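Local coordinates for protein putative phosphosugar isomerases (Salmonella typhimurium LT2, PDB 3FKJ) that probably acts as an isomerase on phosphorylated sugars, binding carbohydrate derivatives through SIS-type domains, although its substrate is not established, at residues D200-E211 with Y287-D295; I265-T273 with G309-H317. All blocks are in the same frame, centred on the assembly; numbering follows the deposited sequence.

Running from the N terminus, the chain first builds the five-stranded parallel sheet that ends at strand 136-139, then passes through several helices to helix 198-208, where contact 1 opens. The second, four-stranded parallel sheet follows, and its strand 263-268 brings in the first half of contact 2. Contact 1 closes when edge strand 290-295 returns alongside helix 198-208; contact 2 closes later, when G309-H317 enters helix 313-331. The two loops cross. The contact centres lie about 19 Å apart, yet strands 263-268 and 290-295 are neighbours in one sheet. Contact 1 fastens helix 198-208 to an outermost strand, and contact 2 joins strand 263-268 and its following loop to the 3-10 segment 309-312 and helix 313-331.

Contact 1 (D200-E211 with Y287-D295); sequences DAQRFAAEWKDE and YQGKLQLID
The ammonium of K290 is gripped twice: NZ donates to the backbone O of E207 at 2.7 Å and forms a salt bridge to OE2 of E211, also at 2.7 Å. The carboxylate uses its anti lone pair, whereas the carbonyl is met from above its plane. With CG anti to the backbone N (chi1 -170°) and the rest of the chain extended, K290 reaches the backbone at E207 and runs along one face of the W208 indole. K290 CE sits 3.6 Å from the centroid of the W208 five-membered ring in a CH-pi contact, and NZ adds a cation-pi interaction. F204 CE1 touches the opposite face of that indole, so the ring is sandwiched.

Q292, two residues on, spends both ends of its amide on the helix. Q292 NE2 donates to the syn lone pair of D200 OD2 at 2.6 Å; Q292 OE1 receives R203 NH2 at 3.0 Å in the carbonyl plane, the guanidinium lying nearly coplanar with the amide. This pairing fixes which way round the amide is turned. R203 is itself held by D200 OD1 and, side-on through NE and NH1, by a single oxygen of E207, a network that probably keeps its charge well compensated.

The 200-208 part of the helix and strand 290-295 run nearly antiparallel (157°), their axes approaching to 10.9 Å. Strand 290-295 is the edge of the four-stranded parallel sheet, hydrogen-bonded to 263-268; L291 and L293 point the other way, onto helix 274-286, while Y324 of helix 313-331 bonds D200 OD2 and meets the F204 ring edge-to-face.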
loop_
_atom_site.group_PDB
_atom_site.type_symbol
_atom_site.label_atom_id
_atom_site.label_comp_id
_atom_site.label_asym_id
_atom_site.label_seq_id
_atom_site.Cartn_x
_atom_site.Cartn_y
_atom_site.Cartn_z
ATOM N N ASP A 200 -16.502 21.178 -15.251
ATOM C CA ASP A 200 -16.795 20.222 -14.177
ATOM C C ASP A 200 -16.052 20.581 -12.880
ATOM O O ASP A 200 -16.645 20.526 -11.807
ATOM C CB ASP A 200 -16.477 18.786 -14.609
ATOM C CG ASP A 200 -17.004 17.747 -13.623
ATOM O OD1 ASP A 200 -18.211 17.749 -13.357
ATOM O OD2 ASP A 200 -16.208 16.926 -13.107
ATOM N N ALA A 201 -14.787 20.985 -13.009
ATOM C CA ALA A 201 -13.923 21.330 -11.876
ATOM C C ALA A 201 -14.475 22.497 -11.084
ATOM O O ALA A 201 -14.430 22.491 -9.853
ATOM C CB ALA A 201 -12.529 21.648 -12.368
ATOM N N GLN A 202 -14.990 23.494 -11.796
ATOM C CA GLN A 202 -15.661 24.654 -11.185
ATOM C C GLN A 202 -16.883 24.273 -10.370
ATOM O O GLN A 202 -17.145 24.816 -9.306
ATOM C CB GLN A 202 -16.101 25.654 -12.269
ATOM C CG GLN A 202 -14.983 26.480 -12.852
ATOM C CD GLN A 202 -14.038 26.964 -11.777
ATOM O OE1 GLN A 202 -14.471 27.547 -10.788
ATOM N NE2 GLN A 202 -12.746 26.677 -11.935
ATOM N N ARG A 203 -17.644 23.351 -10.920
ATOM C CA ARG A 203 -18.906 22.924 -10.358
ATOM C C ARG A 203 -18.608 22.045 -9.101
ATOM O O ARG A 203 -19.265 22.160 -8.042
ATOM C CB ARG A 203 -19.653 22.244 -11.519
ATOM C CG ARG A 203 -20.978 21.610 -11.241
ATOM C CD ARG A 203 -20.886 20.073 -11.336
ATOM N NE ARG A 203 -20.746 19.474 -10.013
ATOM C CZ ARG A 203 -19.774 18.654 -9.599
ATOM N NH1 ARG A 203 -19.818 18.236 -8.337
ATOM N NH2 ARG A 203 -18.784 18.220 -10.405
ATOM N N PHE A 204 -17.567 21.221 -9.220
ATOM C CA PHE A 204 -16.992 20.460 -8.115
ATOM C C PHE A 204 -16.547 21.344 -6.932
ATOM O O PHE A 204 -16.972 21.121 -5.770
ATOM C CB PHE A 204 -15.810 19.644 -8.648
ATOM C CG PHE A 204 -14.962 19.018 -7.580
ATOM C CD1 PHE A 204 -15.328 17.819 -6.996
ATOM C CD2 PHE A 204 -13.790 19.622 -7.163
ATOM C CE1 PHE A 204 -14.564 17.251 -6.038
ATOM C CE2 PHE A 204 -12.998 19.029 -6.189
ATOM C CZ PHE A 204 -13.377 17.853 -5.631
ATOM N N ALA A 205 -15.687 22.320 -7.225
ATOM C CA ALA A 205 -15.213 23.286 -6.222
ATOM C C ALA A 205 -16.381 23.921 -5.461
ATOM O O ALA A 205 -16.411 23.873 -4.234
ATOM C CB ALA A 205 -14.381 24.345 -6.881
ATOM N N ALA A 206 -17.363 24.472 -6.187
ATOM C CA ALA A 206 -18.523 25.115 -5.550
ATOM C C ALA A 206 -19.322 24.126 -4.679
ATOM O O ALA A 206 -19.776 24.475 -3.588
ATOM C CB ALA A 206 -19.434 25.788 -6.571
ATOM N N GLU A 207 -19.473 22.889 -5.139
ATOM C CA GLU A 207 -20.305 21.920 -4.414
ATOM C C GLU A 207 -19.597 21.142 -3.305
ATOM O O GLU A 207 -20.265 20.608 -2.411
ATOM C CB GLU A 207 -20.991 20.972 -5.393
ATOM C CG GLU A 207 -22.163 21.665 -6.081
ATOM C CD GLU A 207 -22.519 21.070 -7.427
ATOM O OE1 GLU A 207 -22.476 19.827 -7.542
ATOM O OE2 GLU A 207 -22.870 21.851 -8.354
ATOM N N TRP A 208 -18.264 21.118 -3.329
ATOM C CA TRP A 208 -17.465 20.289 -2.389
ATOM C C TRP A 208 -16.670 21.103 -1.385
ATOM O O TRP A 208 -16.059 20.548 -0.486
ATOM C CB TRP A 208 -16.508 19.390 -3.171
ATOM C CG TRP A 208 -17.182 18.238 -3.876
ATOM C CD1 TRP A 208 -18.139 18.303 -4.862
ATOM C CD2 TRP A 208 -16.925 16.851 -3.665
ATOM N NE1 TRP A 208 -18.477 17.042 -5.282
ATOM C CE2 TRP A 208 -17.752 16.128 -4.565
ATOM C CE3 TRP A 208 -16.060 16.140 -2.823
ATOM C CZ2 TRP A 208 -17.760 14.725 -4.611
ATOM C CZ3 TRP A 208 -16.068 14.736 -2.884
ATOM C CH2 TRP A 208 -16.900 14.054 -3.768
ATOM N N LYS A 209 -16.719 22.424 -1.504
ATOM C CA LYS A 209 -15.931 23.321 -0.672
ATOM C C LYS A 209 -16.140 23.194 0.827
ATOM O O LYS A 209 -15.239 23.554 1.591
ATOM C CB LYS A 209 -16.183 24.781 -1.082
ATOM C CG LYS A 209 -17.640 25.222 -1.104
ATOM C CD LYS A 209 -17.698 26.726 -1.178
ATOM C CE LYS A 209 -19.116 27.232 -1.320
ATOM N NZ LYS A 209 -19.114 28.615 -0.851
ATOM N N ASP A 210 -17.305 22.689 1.252
ATOM C CA ASP A 210 -17.597 22.549 2.679
ATOM C C ASP A 210 -17.437 21.140 3.259
ATOM O O ASP A 210 -17.674 20.945 4.435
ATOM C CB ASP A 210 -18.995 23.094 2.978
ATOM C CG ASP A 210 -19.147 24.551 2.569
ATOM O OD1 ASP A 210 -18.233 25.347 2.869
ATOM O OD2 ASP A 210 -20.151 24.898 1.926
ATOM N N GLU A 211 -16.996 20.167 2.461
ATOM C CA GLU A 211 -16.768 18.806 2.954
ATOM C C GLU A 211 -15.527 18.755 3.854
ATOM O O GLU A 211 -14.489 19.356 3.560
ATOM C CB GLU A 211 -16.635 17.832 1.786
ATOM C CG GLU A 211 -17.863 17.833 0.839
ATOM C CD GLU A 211 -19.130 17.341 1.528
ATOM O OE1 GLU A 211 -19.037 16.846 2.669
ATOM O OE2 GLU A 211 -20.230 17.457 0.951
ATOM N N TYR A 287 -26.639 4.095 -3.012
ATOM C CA TYR A 287 -26.779 4.570 -1.639
ATOM C C TYR A 287 -26.579 6.075 -1.500
ATOM O O TYR A 287 -26.411 6.604 -0.406
ATOM C CB TYR A 287 -25.961 3.686 -0.696
ATOM C CG TYR A 287 -26.569 2.305 -0.684
ATOM C CD1 TYR A 287 -27.747 2.052 0.029
ATOM C CD2 TYR A 287 -26.038 1.277 -1.456
ATOM C CE1 TYR A 287 -28.361 0.785 0.009
ATOM C CE2 TYR A 287 -26.643 0.013 -1.487
ATOM C CZ TYR A 287 -27.792 -0.231 -0.746
ATOM O OH TYR A 287 -28.393 -1.474 -0.760
ATOM N N GLN A 288 -26.692 6.751 -2.642
ATOM C CA GLN A 288 -26.685 8.200 -2.724
ATOM C C GLN A 288 -25.461 8.815 -2.064
ATOM O O GLN A 288 -25.567 9.837 -1.389
ATOM C CB GLN A 288 -27.952 8.800 -2.092
ATOM C CG GLN A 288 -29.246 8.386 -2.712
ATOM C CD GLN A 288 -30.332 8.248 -1.666
ATOM O OE1 GLN A 288 -30.606 9.172 -0.883
ATOM N NE2 GLN A 288 -30.946 7.082 -1.631
ATOM N N GLY A 289 -24.295 8.202 -2.260
ATOM C CA GLY A 289 -23.073 8.859 -1.922
ATOM C C GLY A 289 -22.872 10.069 -2.808
ATOM O O GLY A 289 -23.431 10.150 -3.901
ATOM N N LYS A 290 -22.065 11.009 -2.318
ATOM C CA LYS A 290 -21.657 12.176 -3.076
ATOM C C LYS A 290 -20.465 11.813 -3.909
ATOM O O LYS A 290 -19.335 11.855 -3.430
ATOM C CB LYS A 290 -21.294 13.338 -2.152
ATOM C CG LYS A 290 -21.092 14.651 -2.889
ATOM C CD LYS A 290 -20.732 15.758 -1.932
ATOM C CE LYS A 290 -20.773 17.108 -2.580
ATOM N NZ LYS A 290 -20.964 18.148 -1.564
ATOM N N LEU A 291 -20.720 11.464 -5.165
ATOM C CA LEU A 291 -19.680 10.893 -6.019
ATOM C C LEU A 291 -19.198 11.910 -7.048
ATOM O O LEU A 291 -19.987 12.468 -7.766
ATOM C CB LEU A 291 -20.192 9.609 -6.692
ATOM C CG LEU A 291 -19.294 8.928 -7.744
ATOM C CD1 LEU A 291 -17.892 8.594 -7.197
ATOM C CD2 LEU A 291 -20.003 7.687 -8.314
ATOM N N GLN A 292 -17.892 12.168 -7.076
ATOM C CA GLN A 292 -17.233 12.829 -8.201
ATOM C C GLN A 292 -16.507 11.726 -8.944
ATOM O O GLN A 292 -15.571 11.099 -8.404
ATOM C CB GLN A 292 -16.215 13.867 -7.733
ATOM C CG GLN A 292 -15.346 14.467 -8.866
ATOM C CD GLN A 292 -16.172 15.321 -9.823
ATOM O OE1 GLN A 292 -17.129 15.952 -9.411
ATOM N NE2 GLN A 292 -15.811 15.322 -11.103
ATOM N N LEU A 293 -16.965 11.451 -10.155
ATOM C CA LEU A 293 -16.316 10.490 -11.017
ATOM C C LEU A 293 -15.338 11.212 -11.935
ATOM O O LEU A 293 -15.692 12.185 -12.571
ATOM C CB LEU A 293 -17.367 9.738 -11.831
ATOM C CG LEU A 293 -16.887 8.574 -12.707
ATOM C CD1 LEU A 293 -16.068 7.536 -11.935
ATOM C CD2 LEU A 293 -18.101 7.947 -13.355
ATOM N N ILE A 294 -14.097 10.748 -11.982
ATOM C CA ILE A 294 -13.143 11.204 -13.000
ATOM C C ILE A 294 -12.683 9.973 -13.770
ATOM O O ILE A 294 -11.967 9.134 -13.238
ATOM C CB ILE A 294 -11.958 11.951 -12.364
ATOM C CG1 ILE A 294 -12.497 13.136 -11.514
ATOM C CG2 ILE A 294 -11.006 12.424 -13.456
ATOM C CD1 ILE A 294 -11.463 13.889 -10.714
ATOM N N ASP A 295 -13.119 9.868 -15.028
ATOM C CA ASP A 295 -12.946 8.648 -15.806
ATOM C C ASP A 295 -11.851 8.814 -16.848
ATOM O O ASP A 295 -11.991 9.639 -17.760
ATOM C CB ASP A 295 -14.273 8.275 -16.495
ATOM C CG ASP A 295 -14.195 6.931 -17.245
ATOM O OD1 ASP A 295 -13.131 6.250 -17.182
ATOM O OD2 ASP A 295 -15.204 6.545 -17.880
#

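Contact 2 (I265-T273 with G309-H317); sequences ILLQSSGRT and GEYFCGLLH
The imidazole of H317 carries CB of L267 on one face, over its centre and 3.6 Å from the ring centroid, a CH-pi contact. At its edge, in the ring plane, lies the backbone O of Q268. H317 NE2 donates to Q268 O at 2.9 Å, approaching from well above the carbonyl plane, through a bent bond (138°). The ring is thus held by face and edge at once. R272 and E310 meet differently: NE and NH2 of the guanidinium take the carboxylate side-on, one oxygen each, with the two planes 41° apart.

R272 NE reaches the syn lone pair of E310 OE1 at 3.1 Å, and R272 NH2 donates to E310 OE2 at 3.0 Å, closing the salt bridge. E310 OE1 also accepts the backbone N of R272 at 2.9 Å, so one glutamate oxygen holds both main chain and side chain. E310 has its CG anti to the backbone N (chi1 171°) and an extended chain beyond, which carries the carboxylate up to loop 269-273.

The loop follows the C-terminal end of strand 263-268 in the second parallel alpha/beta sheet, as in SIS folds, where ligand sites lie at such strand ends; ligand binding here is not established. Between the two polar clusters, S270 N donates to C313 SG at 3.4 Å, a nearly straight bond, and S270 OG packs against the same sulfur. A weak bond runs from R272 NH2 to Y311 OH, itself bonded to E65; Y60, also on helix 56-65, bonds E310 OE2.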
loop_
_atom_site.group_PDB
_atom_site.type_symbol
_atom_site.label_atom_id
_atom_site.label_comp_id
_atom_site.label_asym_id
_atom_site.label_seq_id
_atom_site.Cartn_x
_atom_site.Cartn_y
_atom_site.Cartn_z
ATOM N N ILE A 265 -14.347 10.566 -4.285
ATOM C CA ILE A 265 -13.802 10.873 -5.586
ATOM C C ILE A 265 -13.170 9.557 -6.103
ATOM O O ILE A 265 -12.201 9.042 -5.507
ATOM C CB ILE A 265 -12.736 12.022 -5.533
ATOM C CG1 ILE A 265 -13.339 13.244 -4.812
ATOM C CG2 ILE A 265 -12.235 12.338 -6.986
ATOM C CD1 ILE A 265 -12.352 14.243 -4.227
ATOM N N LEU A 266 -13.766 9.023 -7.176
ATOM C CA LEU A 266 -13.313 7.804 -7.843
ATOM C C LEU A 266 -12.532 8.193 -9.077
ATOM O O LEU A 266 -13.030 8.896 -9.943
ATOM C CB LEU A 266 -14.471 6.877 -8.219
ATOM C CG LEU A 266 -14.178 5.583 -9.021
ATOM C CD1 LEU A 266 -13.356 4.627 -8.195
ATOM C CD2 LEU A 266 -15.460 4.907 -9.436
ATOM N N LEU A 267 -11.283 7.754 -9.117
ATOM C CA LEU A 267 -10.430 7.873 -10.291
ATOM C C LEU A 267 -10.513 6.572 -11.034
ATOM O O LEU A 267 -9.767 5.659 -10.745
ATOM C CB LEU A 267 -8.989 8.152 -9.885
ATOM C CG LEU A 267 -8.777 9.355 -8.948
ATOM C CD1 LEU A 267 -7.327 9.531 -8.800
ATOM C CD2 LEU A 267 -9.431 10.626 -9.474
ATOM N N GLN A 268 -11.462 6.511 -11.966
ATOM C CA GLN A 268 -11.771 5.310 -12.742
ATOM C C GLN A 268 -10.747 5.099 -13.878
ATOM O O GLN A 268 -10.301 6.054 -14.535
ATOM C CB GLN A 268 -13.202 5.387 -13.322
ATOM C CG GLN A 268 -13.647 4.136 -14.062
ATOM C CD GLN A 268 -15.121 4.122 -14.417
ATOM O OE1 GLN A 268 -15.752 5.175 -14.532
ATOM N NE2 GLN A 268 -15.680 2.918 -14.597
ATOM N N SER A 269 -10.399 3.830 -14.074
ATOM C CA SER A 269 -9.394 3.423 -15.035
ATOM C C SER A 269 -10.024 2.800 -16.275
ATOM O O SER A 269 -11.174 2.293 -16.241
ATOM C CB SER A 269 -8.463 2.357 -14.426
ATOM O OG SER A 269 -7.770 2.824 -13.293
ATOM N N SER A 270 -9.259 2.835 -17.366
ATOM C CA SER A 270 -9.522 1.984 -18.504
ATOM C C SER A 270 -8.944 0.607 -18.217
ATOM O O SER A 270 -8.219 0.394 -17.233
ATOM C CB SER A 270 -8.859 2.557 -19.762
ATOM O OG SER A 270 -7.452 2.361 -19.706
ATOM N N GLY A 271 -9.213 -0.321 -19.111
ATOM C CA GLY A 271 -8.564 -1.582 -19.074
ATOM C C GLY A 271 -9.061 -2.491 -17.980
ATOM O O GLY A 271 -10.220 -2.431 -17.570
ATOM N N ARG A 272 -8.160 -3.343 -17.501
ATOM C CA ARG A 272 -8.570 -4.581 -16.800
ATOM C C ARG A 272 -9.297 -4.435 -15.454
ATOM O O ARG A 272 -10.188 -5.259 -15.154
ATOM C CB ARG A 272 -7.376 -5.509 -16.648
ATOM C CG ARG A 272 -6.941 -6.101 -17.995
ATOM C CD ARG A 272 -5.554 -6.701 -17.903
ATOM N NE ARG A 272 -4.517 -5.709 -17.628
ATOM C CZ ARG A 272 -3.242 -5.998 -17.341
ATOM N NH1 ARG A 272 -2.829 -7.240 -17.298
ATOM N NH2 ARG A 272 -2.361 -5.046 -17.099
ATOM N N THR A 273 -8.969 -3.389 -14.687
ATOM C CA THR A 273 -9.561 -3.196 -13.355
ATOM C C THR A 273 -10.834 -2.341 -13.377
ATOM O O THR A 273 -11.518 -2.196 -12.362
ATOM C CB THR A 273 -8.507 -2.675 -12.326
ATOM O OG1 THR A 273 -8.190 -1.300 -12.611
ATOM C CG2 THR A 273 -7.229 -3.531 -12.415
ATOM N N GLY A 309 -2.781 1.638 -23.106
ATOM C CA GLY A 309 -3.201 2.887 -22.491
ATOM C C GLY A 309 -3.643 2.759 -21.035
ATOM O O GLY A 309 -3.729 3.741 -20.344
ATOM N N GLU A 310 -3.941 1.547 -20.588
ATOM C CA GLU A 310 -4.250 1.287 -19.183
ATOM C C GLU A 310 -3.099 1.766 -18.324
ATOM O O GLU A 310 -3.330 2.344 -17.277
ATOM C CB GLU A 310 -4.509 -0.200 -18.955
ATOM C CG GLU A 310 -4.629 -0.628 -17.494
ATOM C CD GLU A 310 -4.685 -2.124 -17.333
ATOM O OE1 GLU A 310 -5.363 -2.783 -18.147
ATOM O OE2 GLU A 310 -4.058 -2.639 -16.392
ATOM N N TYR A 311 -1.860 1.558 -18.781
ATOM C CA TYR A 311 -0.677 1.909 -17.982
ATOM C C TYR A 311 -0.462 3.416 -17.764
ATOM O O TYR A 311 0.341 3.793 -16.910
ATOM C CB TYR A 311 0.586 1.237 -18.539
ATOM C CG TYR A 311 0.551 -0.286 -18.443
ATOM C CD1 TYR A 311 0.301 -0.909 -17.241
ATOM C CD2 TYR A 311 0.723 -1.083 -19.554
ATOM C CE1 TYR A 311 0.219 -2.249 -17.140
ATOM C CE2 TYR A 311 0.662 -2.462 -19.451
ATOM C CZ TYR A 311 0.398 -3.042 -18.239
ATOM O OH TYR A 311 0.325 -4.420 -18.061
ATOM N N PHE A 312 -1.199 4.269 -18.494
ATOM C CA PHE A 312 -1.068 5.743 -18.373
ATOM C C PHE A 312 -2.172 6.380 -17.551
ATOM O O PHE A 312 -2.187 7.616 -17.401
ATOM C CB PHE A 312 -1.111 6.433 -19.761
ATOM C CG PHE A 312 0.020 6.067 -20.644
ATOM C CD1 PHE A 312 0.011 4.859 -21.324
ATOM C CD2 PHE A 312 1.121 6.915 -20.774
ATOM C CE1 PHE A 312 1.078 4.498 -22.154
ATOM C CE2 PHE A 312 2.184 6.552 -21.574
ATOM C CZ PHE A 312 2.164 5.329 -22.266
ATOM N N CYS A 313 -3.119 5.562 -17.073
ATOM C CA CYS A 313 -4.266 6.081 -16.313
ATOM C C CYS A 313 -3.847 6.877 -15.080
ATOM O O CYS A 313 -4.404 7.924 -14.835
ATOM C CB CYS A 313 -5.234 4.974 -15.910
ATOM S SG CYS A 313 -6.228 4.389 -17.298
ATOM N N GLY A 314 -2.858 6.399 -14.331
ATOM C CA GLY A 314 -2.435 7.102 -13.117
ATOM C C GLY A 314 -1.829 8.451 -13.462
ATOM O O GLY A 314 -2.142 9.450 -12.855
ATOM N N LEU A 315 -0.934 8.451 -14.443
ATOM C CA LEU A 315 -0.312 9.666 -14.942
ATOM C C LEU A 315 -1.330 10.692 -15.439
ATOM O O LEU A 315 -1.249 11.870 -15.128
ATOM C CB LEU A 315 0.639 9.327 -16.076
ATOM C CG LEU A 315 1.877 8.497 -15.775
ATOM C CD1 LEU A 315 2.652 8.330 -17.066
ATOM C CD2 LEU A 315 2.729 9.163 -14.720
ATOM N N LEU A 316 -2.321 10.228 -16.178
ATOM C CA LEU A 316 -3.369 11.147 -16.614
ATOM C C LEU A 316 -4.165 11.741 -15.445
ATOM O O LEU A 316 -4.448 12.956 -15.451
ATOM C CB LEU A 316 -4.295 10.447 -17.614
ATOM C CG LEU A 316 -5.451 11.268 -18.191
ATOM C CD1 LEU A 316 -4.956 12.446 -19.013
ATOM C CD2 LEU A 316 -6.314 10.353 -19.031
ATOM N N HIS A 317 -4.571 10.899 -14.477
ATOM C CA HIS A 317 -5.319 11.401 -13.324
ATOM C C HIS A 317 -4.499 12.450 -12.575
ATOM O O HIS A 317 -5.030 13.468 -12.243
ATOM C CB HIS A 317 -5.721 10.280 -12.344
ATOM C CG HIS A 317 -6.852 9.415 -12.824
ATOM N ND1 HIS A 317 -8.118 9.898 -13.065
ATOM C CD2 HIS A 317 -6.903 8.087 -13.089
ATOM C CE1 HIS A 317 -8.895 8.907 -13.464
ATOM N NE2 HIS A 317 -8.182 7.801 -13.495
#